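Local coordinates for uncharacterized protein conserved in bacteria (Streptococcus suis, PDB 4FZQ), which is a G5 domain of the surface antigen HP0197, which mediates host cell attachment, and probably contributes to that binding, at residues 14-19 with 69-74; 40-45 with 63-68. The protein carries 1 engineered substitution. One frame throughout, in Å; residues are numbered along the deposited sequence.

Contact 1. Residues 14-19 with 69-74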
ATOM      1  N   LEU A  14      -0.380   0.536 -12.322  1.00 33.30           N
ATOM      2  CA  LEU A  14      -1.517   1.087 -11.611  1.00 34.54           C
ATOM      3  C   LEU A  14      -2.280  -0.051 -10.962  1.00 34.33           C
ATOM      4  O   LEU A  14      -2.305  -1.173 -11.478  1.00 33.01           O
ATOM      5  CB  LEU A  14      -2.452   1.792 -12.586  1.00 36.36           C
ATOM      6  CG  LEU A  14      -1.817   2.929 -13.371  1.00 38.95           C
ATOM      7  CD1 LEU A  14      -2.812   3.494 -14.364  1.00 40.49           C
ATOM      8  CD2 LEU A  14      -1.364   3.992 -12.393  1.00 37.92           C
ATOM      9  N   PRO A  15      -2.912   0.222  -9.819  1.00 30.37           N
ATOM     10  CA  PRO A  15      -3.698  -0.793  -9.100  1.00 30.15           C
ATOM     11  C   PRO A  15      -4.739  -1.393 -10.058  1.00 29.51           C
ATOM     12  O   PRO A  15      -5.393  -0.655 -10.801  1.00 26.99           O
ATOM     13  CB  PRO A  15      -4.374   0.014  -7.996  1.00 30.82           C
ATOM     14  CG  PRO A  15      -3.405   1.153  -7.758  1.00 31.45           C
ATOM     15  CD  PRO A  15      -2.966   1.531  -9.142  1.00 28.51           C
ATOM     16  N   ILE A  16      -4.894  -2.715 -10.056  1.00 35.88           N
ATOM     17  CA  ILE A  16      -5.881  -3.340 -10.931  1.00 35.07           C
ATOM     18  C   ILE A  16      -7.262  -2.915 -10.451  1.00 35.31           C
ATOM     19  O   ILE A  16      -7.538  -2.928  -9.257  1.00 36.11           O
ATOM     20  CB  ILE A  16      -5.807  -4.888 -10.891  1.00 38.57           C
ATOM     21  CG1 ILE A  16      -4.614  -5.396 -11.707  1.00 39.93           C
ATOM     22  CG2 ILE A  16      -7.078  -5.488 -11.476  1.00 40.32           C
ATOM     23  CD1 ILE A  16      -3.236  -5.102 -11.138  1.00 42.95           C
ATOM     24  N   LYS A  17      -8.129  -2.515 -11.370  1.00 22.34           N
ATOM     25  CA  LYS A  17      -9.468  -2.126 -10.973  1.00 22.12           C
ATOM     26  C   LYS A  17     -10.307  -3.395 -11.020  1.00 21.70           C
ATOM     27  O   LYS A  17     -10.190  -4.182 -11.963  1.00 19.51           O
ATOM     28  CB  LYS A  17     -10.041  -1.086 -11.931  1.00 25.57           C
ATOM     29  CG  LYS A  17      -9.305   0.245 -11.941  1.00 26.97           C
ATOM     30  CD  LYS A  17      -9.993   1.207 -12.901  1.00 31.06           C
ATOM     31  CE  LYS A  17      -9.286   2.548 -12.962  1.00 31.41           C
ATOM     32  NZ  LYS A  17      -7.948   2.403 -13.588  1.00 37.42           N
ATOM     33  N   GLU A  18     -11.141  -3.606 -10.003  1.00 22.79           N
ATOM     34  CA  GLU A  18     -11.967  -4.799  -9.973  1.00 22.47           C
ATOM     35  C   GLU A  18     -13.447  -4.468  -9.991  1.00 21.86           C
ATOM     36  O   GLU A  18     -13.966  -3.812  -9.084  1.00 21.39           O
ATOM     37  CB  GLU A  18     -11.661  -5.637  -8.730  1.00 25.59           C
ATOM     38  CG  GLU A  18     -12.197  -7.066  -8.805  1.00 30.92           C
ATOM     39  CD  GLU A  18     -11.944  -7.873  -7.533  1.00 34.75           C
ATOM     40  OE1 GLU A  18     -12.662  -7.660  -6.536  1.00 37.46           O
ATOM     41  OE2 GLU A  18     -11.021  -8.717  -7.524  1.00 37.73           O
ATOM     42  N   GLU A  19     -14.130  -4.938 -11.023  1.00 18.61           N
ATOM     43  CA  GLU A  19     -15.555  -4.708 -11.136  1.00 18.78           C
ATOM     44  C   GLU A  19     -16.316  -5.855 -10.478  1.00 19.60           C
ATOM     45  O   GLU A  19     -15.975  -7.018 -10.677  1.00 19.24           O
ATOM     46  CB  GLU A  19     -15.959  -4.621 -12.607  1.00 18.24           C
ATOM     47  CG  GLU A  19     -17.442  -4.500 -12.798  1.00 23.71           C
ATOM     48  CD  GLU A  19     -17.853  -4.425 -14.249  1.00 27.54           C
ATOM     49  OE1 GLU A  19     -16.974  -4.547 -15.135  1.00 31.57           O
ATOM     50  OE2 GLU A  19     -19.066  -4.244 -14.498  1.00 30.97           O
ATOM     51  N   GLN A  69      -6.969  -3.150 -17.979  1.00 33.51           N
ATOM     52  CA  GLN A  69      -8.114  -4.006 -18.230  1.00 33.66           C
ATOM     53  C   GLN A  69      -8.682  -4.406 -16.875  1.00 32.62           C
ATOM     54  O   GLN A  69      -7.945  -4.855 -15.999  1.00 30.89           O
ATOM     55  CB  GLN A  69      -7.668  -5.242 -19.013  1.00 37.12           C
ATOM     56  CG  GLN A  69      -8.763  -6.255 -19.292  1.00 41.29           C
ATOM     57  CD  GLN A  69      -8.229  -7.506 -19.973  1.00 44.20           C
ATOM     58  OE1 GLN A  69      -7.854  -7.472 -21.141  1.00 45.35           O
ATOM     59  NE2 GLN A  69      -8.183  -8.616 -19.238  1.00 47.66           N
ATOM     60  N   ASN A  70      -9.987  -4.228 -16.701  1.00 27.24           N
ATOM     61  CA  ASN A  70     -10.634  -4.575 -15.439  1.00 27.68           C
ATOM     62  C   ASN A  70     -10.640  -6.061 -15.117  1.00 27.79           C
ATOM     63  O   ASN A  70     -10.702  -6.917 -15.999  1.00 26.78           O
ATOM     64  CB  ASN A  70     -12.098  -4.125 -15.413  1.00 28.15           C
ATOM     65  CG  ASN A  70     -12.265  -2.639 -15.184  1.00 31.32           C
ATOM     66  OD1 ASN A  70     -11.307  -1.924 -14.882  1.00 33.14           O
ATOM     67  ND2 ASN A  70     -13.504  -2.163 -15.316  1.00 29.52           N
ATOM     68  N   ARG A  71     -10.573  -6.348 -13.827  1.00 29.41           N
ATOM     69  CA  ARG A  71     -10.666  -7.699 -13.333  1.00 28.83           C
ATOM     70  C   ARG A  71     -12.173  -7.722 -13.060  1.00 30.12           C
ATOM     71  O   ARG A  71     -12.704  -6.800 -12.431  1.00 30.90           O
ATOM     72  CB  ARG A  71      -9.876  -7.813 -12.036  1.00 30.38           C
ATOM     73  CG  ARG A  71      -9.981  -9.140 -11.309  1.00 33.62           C
ATOM     74  CD  ARG A  71      -9.131  -9.100 -10.046  1.00 38.40           C
ATOM     75  NE  ARG A  71      -9.391 -10.232  -9.162  1.00 44.42           N
ATOM     76  CZ  ARG A  71      -9.060 -11.489  -9.439  1.00 46.61           C
ATOM     77  NH1 ARG A  71      -8.446 -11.774 -10.582  1.00 47.47           N
ATOM     78  NH2 ARG A  71      -9.353 -12.458  -8.580  1.00 47.25           N
ATOM     79  N   ILE A  72     -12.882  -8.726 -13.554  1.00 27.34           N
ATOM     80  CA  ILE A  72     -14.316  -8.763 -13.312  1.00 25.65           C
ATOM     81  C   ILE A  72     -14.713  -9.913 -12.398  1.00 25.61           C
ATOM     82  O   ILE A  72     -14.473 -11.083 -12.712  1.00 24.00           O
ATOM     83  CB  ILE A  72     -15.133  -8.881 -14.633  1.00 25.39           C
ATOM     84  CG1 ILE A  72     -15.092  -7.570 -15.421  1.00 26.64           C
ATOM     85  CG2 ILE A  72     -16.584  -9.174 -14.322  1.00 23.75           C
ATOM     86  CD1 ILE A  72     -14.379  -6.352 -14.823  1.00 42.95           C
ATOM     87  N   LEU A  73     -15.320  -9.574 -11.265  1.00 22.57           N
ATOM     88  CA  LEU A  73     -15.778 -10.586 -10.328  1.00 23.71           C
ATOM     89  C   LEU A  73     -17.298 -10.667 -10.466  1.00 23.38           C
ATOM     90  O   LEU A  73     -17.994  -9.658 -10.353  1.00 21.23           O
ATOM     91  CB  LEU A  73     -15.404 -10.216  -8.892  1.00 26.14           C
ATOM     92  CG  LEU A  73     -15.604 -11.372  -7.901  1.00 30.20           C
ATOM     93  CD1 LEU A  73     -14.510 -12.404  -8.144  1.00 30.43           C
ATOM     94  CD2 LEU A  73     -15.555 -10.885  -6.460  1.00 30.11           C
ATOM     95  N   VAL A  74     -17.803 -11.866 -10.729  1.00 23.15           N
ATOM     96  CA  VAL A  74     -19.238 -12.077 -10.897  1.00 24.11           C
ATOM     97  C   VAL A  74     -19.777 -12.877  -9.713  1.00 25.93           C
ATOM     98  O   VAL A  74     -19.274 -13.953  -9.404  1.00 24.75           O
ATOM     99  CB  VAL A  74     -19.539 -12.841 -12.219  1.00 25.51           C
ATOM    100  CG1 VAL A  74     -21.027 -12.858 -12.478  1.00 27.32           C
ATOM    101  CG2 VAL A  74     -18.824 -12.174 -13.394  1.00 24.71           C
TER
HETATM  102  O   HOH W   1      -7.189  -2.610 -14.058  1.00 30.83           O
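Glu19, Arg71 and Glu18 carry most of the contact between two parallel strands, 18-22 and 71-75, in one of the two small three-stranded sheets of this elongated G5 domain. The backbones run in parallel register, Glu18 beside Arg71 and Glu19 beside Ile72. Arg71 is gripped through both of its main-chain polar atoms: its N donates to Lys17 O (2.9 Å) and its O accepts from Glu19 N (2.7 Å). Glu19 O then takes the N-H of Leu73 at 2.7 Å, so the carbonyl and amide of Glu19 bind residues on either side of Ile72. On one face Glu18 and Arg71 lie side by side and point the same way, each with CG anti to its backbone N. Their salt bridge is single and bent: Arg71 NE gives its hydrogen to the anti lone pair of Glu18 OE2 at 2.8 Å, with 138° at the hydrogen. The oxygen meets the guanidinium edge-on, 11° out of its plane, while the carboxylate is turned 37° from that plane. Glu19 and Ile72 occupy the other face, also side by side, with Ile72 CD1 brought against Glu19 CB. The Glu19 carboxylate finds its charge partners elsewhere, in Arg21 and in Lys30 of the second subunit; Asn70 ND2 likewise bonds Tyr32 OH of that subunit. Before the ladder begins, a water bridges the two segments, accepting from Lys17 N and lying 3.1 Å from Gln69 O. Beside it, Asn70 OD1 rests 3.3 Å from Lys17 CB.

Contact 2. Residues 40-45 with 63-68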
ATOM      1  N   GLY A  40      -3.084  -1.139 -15.200  1.00 30.68           N
ATOM      2  CA  GLY A  40      -2.964   0.037 -16.033  1.00 30.26           C
ATOM      3  C   GLY A  40      -1.508   0.482 -15.969  1.00 30.47           C
ATOM      4  O   GLY A  40      -0.678  -0.169 -15.338  1.00 30.03           O
ATOM      5  N   LYS A  41      -1.189   1.616 -16.567  1.00 30.94           N
ATOM      6  CA  LYS A  41       0.199   2.030 -16.594  1.00 32.43           C
ATOM      7  C   LYS A  41       0.422   3.539 -16.486  1.00 31.04           C
ATOM      8  O   LYS A  41      -0.319   4.334 -17.064  1.00 30.26           O
ATOM      9  CB  LYS A  41       0.794   1.500 -17.897  1.00 35.28           C
ATOM     10  CG  LYS A  41       2.282   1.317 -17.926  1.00 43.22           C
ATOM     11  CD  LYS A  41       2.671   0.508 -19.170  1.00 49.27           C
ATOM     12  CE  LYS A  41       2.081  -0.908 -19.122  1.00 52.12           C
ATOM     13  NZ  LYS A  41       2.476  -1.740 -20.294  1.00 52.87           N
ATOM     14  N   LYS A  42       1.442   3.924 -15.734  1.00 28.00           N
ATOM     15  CA  LYS A  42       1.799   5.333 -15.596  1.00 27.88           C
ATOM     16  C   LYS A  42       3.262   5.420 -15.998  1.00 27.47           C
ATOM     17  O   LYS A  42       4.145   4.998 -15.257  1.00 26.62           O
ATOM     18  CB  LYS A  42       1.622   5.799 -14.165  1.00 27.92           C
ATOM     19  CG  LYS A  42       2.071   7.218 -13.892  1.00 33.87           C
ATOM     20  CD  LYS A  42       1.845   7.526 -12.422  1.00 39.13           C
ATOM     21  CE  LYS A  42       2.581   8.770 -11.973  1.00 43.17           C
ATOM     22  NZ  LYS A  42       2.641   8.841 -10.474  1.00 44.64           N
ATOM     23  N   VAL A  43       3.511   5.940 -17.195  1.00 24.53           N
ATOM     24  CA  VAL A  43       4.872   6.067 -17.701  1.00 25.18           C
ATOM     25  C   VAL A  43       5.394   7.496 -17.639  1.00 24.98           C
ATOM     26  O   VAL A  43       4.793   8.413 -18.195  1.00 25.06           O
ATOM     27  CB  VAL A  43       4.972   5.604 -19.153  1.00 24.18           C
ATOM     28  CG1 VAL A  43       6.367   5.807 -19.651  1.00 25.61           C
ATOM     29  CG2 VAL A  43       4.575   4.149 -19.263  1.00 25.59           C
ATOM     30  N   SER A  44       6.514   7.675 -16.950  1.00 24.23           N
ATOM     31  CA  SER A  44       7.125   8.982 -16.838  1.00 22.97           C
ATOM     32  C   SER A  44       8.444   8.975 -17.592  1.00 24.14           C
ATOM     33  O   SER A  44       9.223   8.018 -17.499  1.00 22.95           O
ATOM     34  CB  SER A  44       7.382   9.336 -15.375  1.00 23.34           C
ATOM     35  OG  SER A  44       6.195   9.332 -14.623  1.00 23.32           O
ATOM     36  N   VAL A  45       8.682  10.033 -18.359  1.00 24.93           N
ATOM     37  CA  VAL A  45       9.935  10.165 -19.085  1.00 24.42           C
ATOM     38  C   VAL A  45      10.704  11.256 -18.358  1.00 23.82           C
ATOM     39  O   VAL A  45      10.190  12.362 -18.163  1.00 21.57           O
ATOM     40  CB  VAL A  45       9.724  10.595 -20.542  1.00 26.37           C
ATOM     41  CG1 VAL A  45      11.079  10.869 -21.199  1.00 25.58           C
ATOM     42  CG2 VAL A  45       8.988   9.511 -21.304  1.00 24.57           C
ATOM     43  N   GLU A  63       4.328  12.633 -18.528  1.00 38.05           N
ATOM     44  CA  GLU A  63       3.691  11.627 -17.706  1.00 40.12           C
ATOM     45  C   GLU A  63       2.432  11.155 -18.444  1.00 41.16           C
ATOM     46  O   GLU A  63       1.494  11.928 -18.666  1.00 41.08           O
ATOM     47  CB  GLU A  63       3.354  12.263 -16.360  1.00 41.94           C
ATOM     48  CG  GLU A  63       3.037  11.328 -15.232  1.00 46.26           C
ATOM     49  CD  GLU A  63       2.829  12.087 -13.936  1.00 52.38           C
ATOM     50  OE1 GLU A  63       3.819  12.627 -13.395  1.00 54.34           O
ATOM     51  OE2 GLU A  63       1.673  12.163 -13.462  1.00 55.72           O
ATOM     52  N   THR A  64       2.438   9.883 -18.828  1.00 29.55           N
ATOM     53  CA  THR A  64       1.343   9.269 -19.563  1.00 28.98           C
ATOM     54  C   THR A  64       0.633   8.203 -18.740  1.00 28.56           C
ATOM     55  O   THR A  64       1.260   7.283 -18.237  1.00 30.86           O
ATOM     56  CB  THR A  64       1.875   8.607 -20.834  1.00 30.59           C
ATOM     57  OG1 THR A  64       2.525   9.590 -21.648  1.00 30.39           O
ATOM     58  CG2 THR A  64       0.744   7.948 -21.615  1.00 30.65           C
ATOM     59  N   VAL A  65      -0.680   8.324 -18.610  1.00 36.86           N
ATOM     60  CA  VAL A  65      -1.453   7.351 -17.856  1.00 33.97           C
ATOM     61  C   VAL A  65      -2.348   6.570 -18.807  1.00 33.51           C
ATOM     62  O   VAL A  65      -3.185   7.152 -19.485  1.00 34.62           O
ATOM     63  CB  VAL A  65      -2.322   8.038 -16.788  1.00 34.65           C
ATOM     64  CG1 VAL A  65      -3.336   7.062 -16.234  1.00 36.13           C
ATOM     65  CG2 VAL A  65      -1.440   8.550 -15.659  1.00 32.43           C
ATOM     66  N   VAL A  66      -2.163   5.252 -18.861  1.00 22.86           N
ATOM     67  CA  VAL A  66      -2.959   4.402 -19.729  1.00 21.24           C
ATOM     68  C   VAL A  66      -3.845   3.457 -18.919  1.00 23.44           C
ATOM     69  O   VAL A  66      -3.351   2.687 -18.097  1.00 22.08           O
ATOM     70  CB  VAL A  66      -2.065   3.551 -20.612  1.00 23.64           C
ATOM     71  CG1 VAL A  66      -2.912   2.834 -21.664  1.00 22.63           C
ATOM     72  CG2 VAL A  66      -0.997   4.411 -21.257  1.00 24.06           C
ATOM     73  N   GLU A  67      -5.154   3.513 -19.150  1.00 31.04           N
ATOM     74  CA  GLU A  67      -6.084   2.650 -18.434  1.00 32.48           C
ATOM     75  C   GLU A  67      -5.770   1.191 -18.727  1.00 33.43           C
ATOM     76  O   GLU A  67      -5.330   0.852 -19.822  1.00 32.50           O
ATOM     77  CB  GLU A  67      -7.524   2.945 -18.854  1.00 35.99           C
ATOM     78  CG  GLU A  67      -8.558   2.025 -18.210  1.00 41.60           C
ATOM     79  CD  GLU A  67      -8.641   2.202 -16.694  1.00 47.41           C
ATOM     80  OE1 GLU A  67      -9.154   3.260 -16.244  1.00 48.31           O
ATOM     81  OE2 GLU A  67      -8.183   1.289 -15.958  1.00 47.33           O
ATOM     82  N   GLY A  68      -6.003   0.324 -17.747  1.00 28.52           N
ATOM     83  CA  GLY A  68      -5.734  -1.086 -17.949  1.00 27.83           C
ATOM     84  C   GLY A  68      -6.988  -1.862 -18.284  1.00 29.13           C
ATOM     85  O   GLY A  68      -7.961  -1.317 -18.807  1.00 31.02           O
TER
HETATM   86  O   HOH W   2       4.997  10.196 -20.442  1.00 35.57           O
HETATM   87  O   HOH W   3       5.327  10.798 -12.865  1.00 35.95           O
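Lys41 and Val66 open an antiparallel ladder between strands 41-50 and 55-66, the two arms of a beta hairpin in the domain's antiparallel sheet. Backbone bonds come in two reciprocal pairs. Lys41 N gives to Val66 O and Val66 N to Lys41 O (2.7 Å); Val43 and Thr64 exchange the same two bonds, both 2.8 Å between N and O. In the non-hydrogen-bonded pairs between and beyond them, CA-H groups close on carbonyls, as with Lys42 CA at 3.3 Å from Thr64 O.

Packing between side chains is light. Lys42, with CG anti to its backbone N (chi1 175°), lays that CG 4.2 Å from Val65 CG2, and its CE comes to 3.8 Å from Glu63 OE2, the two side chains meeting at a slant. Opposite charges are near but not joined, Lys42 NZ standing 4.6 Å from Glu63 OE2. At the loop end, Gly40 CA lies 3.5 Å from Gly68 N, two glycines letting the chains close in.

The sheet continues beyond this chain: residues 63-66 pair antiparallel with a strand of the third subunit, where Thr64 OG1 hydrogen-bonds OG1 of Thr64 of that subunit. Within the contact, a water hydrogen-bonded to Thr64 OG1 also donates to Val43 O at 2.9 Å.

The centres of the two contacts lie about 17 Å apart, one in each sheet of the elongated domain: contact 2 in the antiparallel sheet, contact 1 in the mixed one. Along the chain the order is 14-19, 40-45, 63-68, 69-74, so the hairpin ladder falls between the two halves of the parallel pair, and 63-68 runs directly into 69-74. The chain crosses between the sheets three times, through residues 14-17, 36-40 and 67-70. A salt bridge from Lys17 NZ to Glu67 OE2 (2.6 Å) joins the first crossing to the third, and a probable hydrogen bond from Leu14 N to Gly40 O the first to the second, tying the three linkers together.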